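Local structure of HpcH/HpaI aldolase/citrate lyase family protein (Burkholderia cenocepacia, 4MF4) at residues A[102-115]-A[159-173]. The protein is of unknown function but belongs to the HpcH/HpaI aldolase/citrate lyase family and folds as a TIM barrel. Sequence-based numbering, arbitrary orientation.
Sequences RTLMFPCIETPDDA and VAVIVQVESARGVDE
Glu-166 CG sits between its own backbone N and carbonyl carbon (chi1 62°), and the extended chain beyond it carries OE2 across to Cys-108; Arg-169, with CG opposite its backbone N and a bend at chi3, turns its guanidinium back onto Glu-110. The first reach yields a bond of 2.6 Å from Cys-108 N to Glu-166 OE2, met on the anti side and somewhat out of the carboxylate plane. The second yields a salt bridge, Arg-169 NH2 to Glu-110 OE2, at an unusually short 2.5 Å that leaves the exact placing of the carboxylate doubtful; OE2 with NH2 is the bonded pair, and planes modelled 81° apart fit a one-oxygen contact. Before these links in both segments, strands 103-106 and 160-165 run parallel, 19° between their directions. Ile-162 N to Leu-104 O (2.9 Å) and Phe-106 N to Ile-162 O (2.8 Å) typify the backbone pairing; Ile-109 N adds a further bond, to Gln-164 O at 3.0 Å. On one face of the sheet Thr-103 CG2 meets Ile-162 CD1 at 3.7 Å, and Ile-162 CG2 lies by Met-105 CG. On the other, Ile-109 crosses Val-163 at about a right angle, CG1 to CB 3.7 Å, while Val-161 CG1 approaches the Phe-106 ring obliquely. Gln-164 OE1 accepts from Arg-84 NH1 of strand 80-84, which lies beyond strand 103-106. Both segments then enter helices, capped by Thr-111, in a capping box with Asp-114, and by Ser-167. Adjacent parallel strands, each leading through a loop into a helix, are the repeating pattern of the eight-stranded TIM barrel, here its fourth and fifth strands.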
loop_
_atom_site.group_PDB
_atom_site.type_symbol
_atom_site.label_atom_id
_atom_site.label_comp_id
_atom_site.label_asym_id
_atom_site.label_seq_id
_atom_site.Cartn_x
_atom_site.Cartn_y
_atom_site.Cartn_z
ATOM N N ARG A 102 -11.437 -20.365 -6.524
ATOM C CA ARG A 102 -11.853 -21.586 -7.235
ATOM C C ARG A 102 -13.263 -21.478 -7.820
ATOM O O ARG A 102 -13.732 -22.406 -8.499
ATOM C CB ARG A 102 -11.786 -22.805 -6.291
ATOM C CG ARG A 102 -10.381 -23.043 -5.775
ATOM C CD ARG A 102 -10.215 -24.403 -5.089
ATOM N NE ARG A 102 -11.017 -24.487 -3.882
ATOM C CZ ARG A 102 -11.112 -25.583 -3.123
ATOM N NH1 ARG A 102 -10.470 -26.718 -3.444
ATOM N NH2 ARG A 102 -11.855 -25.557 -2.041
ATOM N N THR A 103 -13.958 -20.379 -7.534
ATOM C CA THR A 103 -15.237 -20.115 -8.171
ATOM C C THR A 103 -15.152 -18.715 -8.794
ATOM O O THR A 103 -14.850 -17.723 -8.112
ATOM C CB THR A 103 -16.418 -20.213 -7.187
ATOM O OG1 THR A 103 -16.439 -21.498 -6.535
ATOM C CG2 THR A 103 -17.721 -19.968 -7.905
ATOM N N LEU A 104 -15.379 -18.646 -10.094
ATOM C CA LEU A 104 -15.255 -17.407 -10.842
ATOM C C LEU A 104 -16.574 -17.039 -11.479
ATOM O O LEU A 104 -17.302 -17.934 -11.993
ATOM C CB LEU A 104 -14.244 -17.592 -11.947
ATOM C CG LEU A 104 -12.791 -17.730 -11.579
ATOM C CD1 LEU A 104 -11.950 -17.614 -12.851
ATOM C CD2 LEU A 104 -12.400 -16.714 -10.533
ATOM N N MET A 105 -16.902 -15.750 -11.430
ATOM C CA MET A 105 -18.049 -15.223 -12.132
ATOM C C MET A 105 -17.559 -14.384 -13.323
ATOM O O MET A 105 -16.722 -13.492 -13.164
ATOM C CB MET A 105 -18.928 -14.358 -11.222
ATOM C CG MET A 105 -20.212 -13.917 -11.928
ATOM S SD MET A 105 -21.294 -12.907 -10.918
ATOM C CE MET A 105 -21.419 -13.868 -9.427
ATOM N N PHE A 106 -18.096 -14.667 -14.512
ATOM C CA PHE A 106 -17.781 -13.905 -15.736
ATOM C C PHE A 106 -18.952 -12.978 -16.122
ATOM O O PHE A 106 -20.115 -13.432 -16.282
ATOM C CB PHE A 106 -17.509 -14.886 -16.876
ATOM C CG PHE A 106 -16.260 -15.653 -16.711
ATOM C CD1 PHE A 106 -16.221 -16.781 -15.909
ATOM C CD2 PHE A 106 -15.093 -15.215 -17.324
ATOM C CE1 PHE A 106 -15.049 -17.508 -15.770
ATOM C CE2 PHE A 106 -13.924 -15.918 -17.176
ATOM C CZ PHE A 106 -13.904 -17.076 -16.385
ATOM N N PRO A 107 -18.672 -11.683 -16.259
ATOM C CA PRO A 107 -19.687 -10.723 -16.637
ATOM C C PRO A 107 -20.023 -10.850 -18.108
ATOM O O PRO A 107 -19.276 -11.442 -18.866
ATOM C CB PRO A 107 -19.024 -9.369 -16.381
ATOM C CG PRO A 107 -17.584 -9.592 -16.365
ATOM C CD PRO A 107 -17.344 -11.066 -16.061
ATOM N N CYS A 108 -21.113 -10.245 -18.526
ATOM C CA CYS A 108 -21.313 -10.071 -19.966
ATOM C C CYS A 108 -21.156 -11.353 -20.801
ATOM O O CYS A 108 -20.413 -11.341 -21.786
ATOM C CB CYS A 108 -20.248 -9.096 -20.536
ATOM S SG CYS A 108 -20.000 -7.486 -19.750
ATOM N N ILE A 109 -21.828 -12.442 -20.454
ATOM C CA ILE A 109 -21.723 -13.654 -21.286
ATOM C C ILE A 109 -22.979 -13.665 -22.169
ATOM O O ILE A 109 -24.088 -13.750 -21.643
ATOM C CB ILE A 109 -21.658 -14.941 -20.435
ATOM C CG1 ILE A 109 -20.356 -15.011 -19.620
ATOM C CG2 ILE A 109 -21.836 -16.181 -21.296
ATOM C CD1 ILE A 109 -19.088 -15.200 -20.417
ATOM N N GLU A 110 -22.804 -13.597 -23.485
ATOM C CA GLU A 110 -23.942 -13.442 -24.388
ATOM C C GLU A 110 -24.199 -14.573 -25.355
ATOM O O GLU A 110 -25.289 -14.653 -25.921
ATOM C CB GLU A 110 -23.737 -12.181 -25.189
ATOM C CG GLU A 110 -23.520 -10.988 -24.294
ATOM C CD GLU A 110 -23.639 -9.700 -25.069
ATOM O OE1 GLU A 110 -24.640 -8.988 -24.905
ATOM O OE2 GLU A 110 -22.732 -9.443 -25.889
ATOM N N THR A 111 -23.198 -15.423 -25.584
ATOM C CA THR A 111 -23.338 -16.543 -26.503
ATOM C C THR A 111 -22.763 -17.822 -25.911
ATOM O O THR A 111 -21.980 -17.782 -24.991
ATOM C CB THR A 111 -22.578 -16.260 -27.807
ATOM O OG1 THR A 111 -21.186 -16.140 -27.514
ATOM C CG2 THR A 111 -23.063 -14.929 -28.457
ATOM N N PRO A 112 -23.140 -18.976 -26.467
ATOM C CA PRO A 112 -22.555 -20.157 -25.929
ATOM C C PRO A 112 -21.052 -20.184 -26.231
ATOM O O PRO A 112 -20.331 -20.731 -25.445
ATOM C CB PRO A 112 -23.322 -21.299 -26.622
ATOM C CG PRO A 112 -24.035 -20.688 -27.763
ATOM C CD PRO A 112 -24.257 -19.260 -27.380
ATOM N N ASP A 113 -20.592 -19.571 -27.324
ATOM C CA ASP A 113 -19.116 -19.420 -27.552
ATOM C C ASP A 113 -18.421 -18.637 -26.458
ATOM O O ASP A 113 -17.388 -19.043 -26.031
ATOM C CB ASP A 113 -18.772 -18.813 -28.919
ATOM C CG ASP A 113 -18.942 -19.809 -30.037
ATOM O OD1 ASP A 113 -19.280 -20.972 -29.729
ATOM O OD2 ASP A 113 -18.744 -19.454 -31.223
ATOM N N ASP A 114 -19.000 -17.542 -25.996
ATOM C CA ASP A 114 -18.452 -16.818 -24.862
ATOM C C ASP A 114 -18.324 -17.721 -23.622
ATOM O O ASP A 114 -17.345 -17.678 -22.925
ATOM C CB ASP A 114 -19.388 -15.647 -24.447
ATOM C CG ASP A 114 -19.448 -14.500 -25.467
ATOM O OD1 ASP A 114 -18.644 -14.452 -26.411
ATOM O OD2 ASP A 114 -20.349 -13.669 -25.324
ATOM N N ALA A 115 -19.384 -18.462 -23.315
ATOM C CA ALA A 115 -19.437 -19.341 -22.138
ATOM C C ALA A 115 -18.382 -20.444 -22.237
ATOM O O ALA A 115 -17.627 -20.683 -21.284
ATOM C CB ALA A 115 -20.835 -19.959 -22.010
ATOM N N VAL A 159 -12.727 -26.303 -9.892
ATOM C CA VAL A 159 -13.026 -24.951 -10.393
ATOM C C VAL A 159 -14.464 -24.867 -10.883
ATOM O O VAL A 159 -14.907 -25.686 -11.701
ATOM C CB VAL A 159 -12.086 -24.539 -11.535
ATOM C CG1 VAL A 159 -12.458 -23.160 -12.048
ATOM C CG2 VAL A 159 -10.656 -24.509 -11.057
ATOM N N ALA A 160 -15.209 -23.902 -10.357
ATOM C CA ALA A 160 -16.572 -23.640 -10.786
ATOM C C ALA A 160 -16.714 -22.347 -11.576
ATOM O O ALA A 160 -16.050 -21.364 -11.289
ATOM C CB ALA A 160 -17.491 -23.621 -9.587
ATOM N N VAL A 161 -17.572 -22.380 -12.595
ATOM C CA VAL A 161 -17.775 -21.248 -13.481
ATOM C C VAL A 161 -19.240 -20.794 -13.395
ATOM O O VAL A 161 -20.174 -21.570 -13.598
ATOM C CB VAL A 161 -17.397 -21.581 -14.928
ATOM C CG1 VAL A 161 -17.781 -20.458 -15.895
ATOM C CG2 VAL A 161 -15.920 -21.938 -15.046
ATOM N N ILE A 162 -19.402 -19.518 -13.097
ATOM C CA ILE A 162 -20.687 -18.815 -13.081
ATOM C C ILE A 162 -20.672 -17.781 -14.221
ATOM O O ILE A 162 -19.747 -16.927 -14.314
ATOM C CB ILE A 162 -20.915 -18.053 -11.762
ATOM C CG1 ILE A 162 -20.747 -18.976 -10.559
ATOM C CG2 ILE A 162 -22.309 -17.425 -11.758
ATOM C CD1 ILE A 162 -20.786 -18.297 -9.203
ATOM N N VAL A 163 -21.679 -17.862 -15.096
ATOM C CA VAL A 163 -21.801 -16.928 -16.231
ATOM C C VAL A 163 -22.942 -15.936 -15.970
ATOM O O VAL A 163 -24.065 -16.330 -15.650
ATOM C CB VAL A 163 -21.985 -17.649 -17.567
ATOM C CG1 VAL A 163 -20.734 -18.465 -17.859
ATOM C CG2 VAL A 163 -23.204 -18.561 -17.613
ATOM N N GLN A 164 -22.640 -14.659 -16.092
ATOM C CA GLN A 164 -23.639 -13.669 -15.873
ATOM C C GLN A 164 -24.363 -13.421 -17.197
ATOM O O GLN A 164 -23.731 -13.125 -18.207
ATOM C CB GLN A 164 -22.994 -12.410 -15.289
ATOM C CG GLN A 164 -23.997 -11.413 -14.796
ATOM C CD GLN A 164 -23.390 -10.320 -13.868
ATOM O OE1 GLN A 164 -22.195 -10.310 -13.558
ATOM N NE2 GLN A 164 -24.224 -9.385 -13.480
ATOM N N VAL A 165 -25.686 -13.576 -17.196
ATOM C CA VAL A 165 -26.476 -13.398 -18.411
ATOM C C VAL A 165 -27.189 -12.058 -18.263
ATOM O O VAL A 165 -28.063 -11.892 -17.430
ATOM C CB VAL A 165 -27.464 -14.547 -18.614
ATOM C CG1 VAL A 165 -28.216 -14.375 -19.927
ATOM C CG2 VAL A 165 -26.736 -15.878 -18.615
ATOM N N GLU A 166 -26.801 -11.084 -19.043
ATOM C CA GLU A 166 -27.243 -9.737 -18.708
ATOM C C GLU A 166 -27.495 -8.841 -19.894
ATOM O O GLU A 166 -27.489 -7.619 -19.758
ATOM C CB GLU A 166 -26.281 -9.081 -17.697
ATOM C CG GLU A 166 -24.861 -8.880 -18.175
ATOM C CD GLU A 166 -23.921 -8.543 -17.014
ATOM O OE1 GLU A 166 -24.459 -8.161 -15.940
ATOM O OE2 GLU A 166 -22.669 -8.667 -17.168
ATOM N N SER A 167 -27.832 -9.466 -21.016
ATOM C CA SER A 167 -28.111 -8.799 -22.246
ATOM C C SER A 167 -29.261 -9.479 -22.942
ATOM O O SER A 167 -29.583 -10.637 -22.659
ATOM C CB SER A 167 -26.889 -8.967 -23.116
ATOM O OG SER A 167 -26.563 -10.356 -23.118
ATOM N N ALA A 168 -29.819 -8.818 -23.935
ATOM C CA ALA A 168 -30.906 -9.394 -24.700
ATOM C C ALA A 168 -30.473 -10.554 -25.622
ATOM O O ALA A 168 -31.208 -11.532 -25.854
ATOM C CB ALA A 168 -31.546 -8.312 -25.526
ATOM N N ARG A 169 -29.289 -10.432 -26.194
ATOM C CA ARG A 169 -28.759 -11.521 -27.008
ATOM C C ARG A 169 -28.509 -12.728 -26.092
ATOM O O ARG A 169 -28.758 -13.867 -26.454
ATOM C CB ARG A 169 -27.444 -11.109 -27.695
ATOM C CG ARG A 169 -26.708 -12.292 -28.323
ATOM C CD ARG A 169 -25.547 -11.833 -29.163
ATOM N NE ARG A 169 -24.745 -10.810 -28.484
ATOM C CZ ARG A 169 -23.778 -10.110 -29.075
ATOM N NH1 ARG A 169 -23.509 -10.306 -30.364
ATOM N NH2 ARG A 169 -23.078 -9.203 -28.384
ATOM N N GLY A 170 -27.998 -12.455 -24.911
ATOM C CA GLY A 170 -27.708 -13.525 -23.939
ATOM C C GLY A 170 -28.971 -14.259 -23.544
ATOM O O GLY A 170 -28.974 -15.477 -23.417
ATOM N N VAL A 171 -30.054 -13.508 -23.347
ATOM C CA VAL A 171 -31.325 -14.135 -23.023
ATOM C C VAL A 171 -31.803 -15.031 -24.179
ATOM O O VAL A 171 -32.248 -16.154 -23.930
ATOM C CB VAL A 171 -32.413 -13.130 -22.597
ATOM C CG1 VAL A 171 -33.702 -13.880 -22.305
ATOM C CG2 VAL A 171 -31.988 -12.370 -21.329
ATOM N N ASP A 172 -31.641 -14.585 -25.422
ATOM C CA ASP A 172 -32.053 -15.402 -26.576
ATOM C C ASP A 172 -31.225 -16.691 -26.678
ATOM O O ASP A 172 -31.713 -17.706 -27.164
ATOM C CB ASP A 172 -31.936 -14.617 -27.882
ATOM C CG ASP A 172 -32.908 -13.453 -27.956
ATOM O OD1 ASP A 172 -34.129 -13.648 -27.736
ATOM O OD2 ASP A 172 -32.449 -12.334 -28.246
ATOM N N GLU A 173 -29.987 -16.640 -26.182
ATOM C CA GLU A 173 -29.037 -17.713 -26.300
ATOM C C GLU A 173 -28.970 -18.561 -25.036
ATOM O O GLU A 173 -28.163 -19.469 -24.958
ATOM C CB GLU A 173 -27.630 -17.096 -26.603
ATOM C CG GLU A 173 -27.440 -16.545 -28.019
ATOM C CD GLU A 173 -27.263 -17.669 -29.043
ATOM O OE1 GLU A 173 -26.474 -17.529 -29.987
ATOM O OE2 GLU A 173 -27.863 -18.731 -28.872
#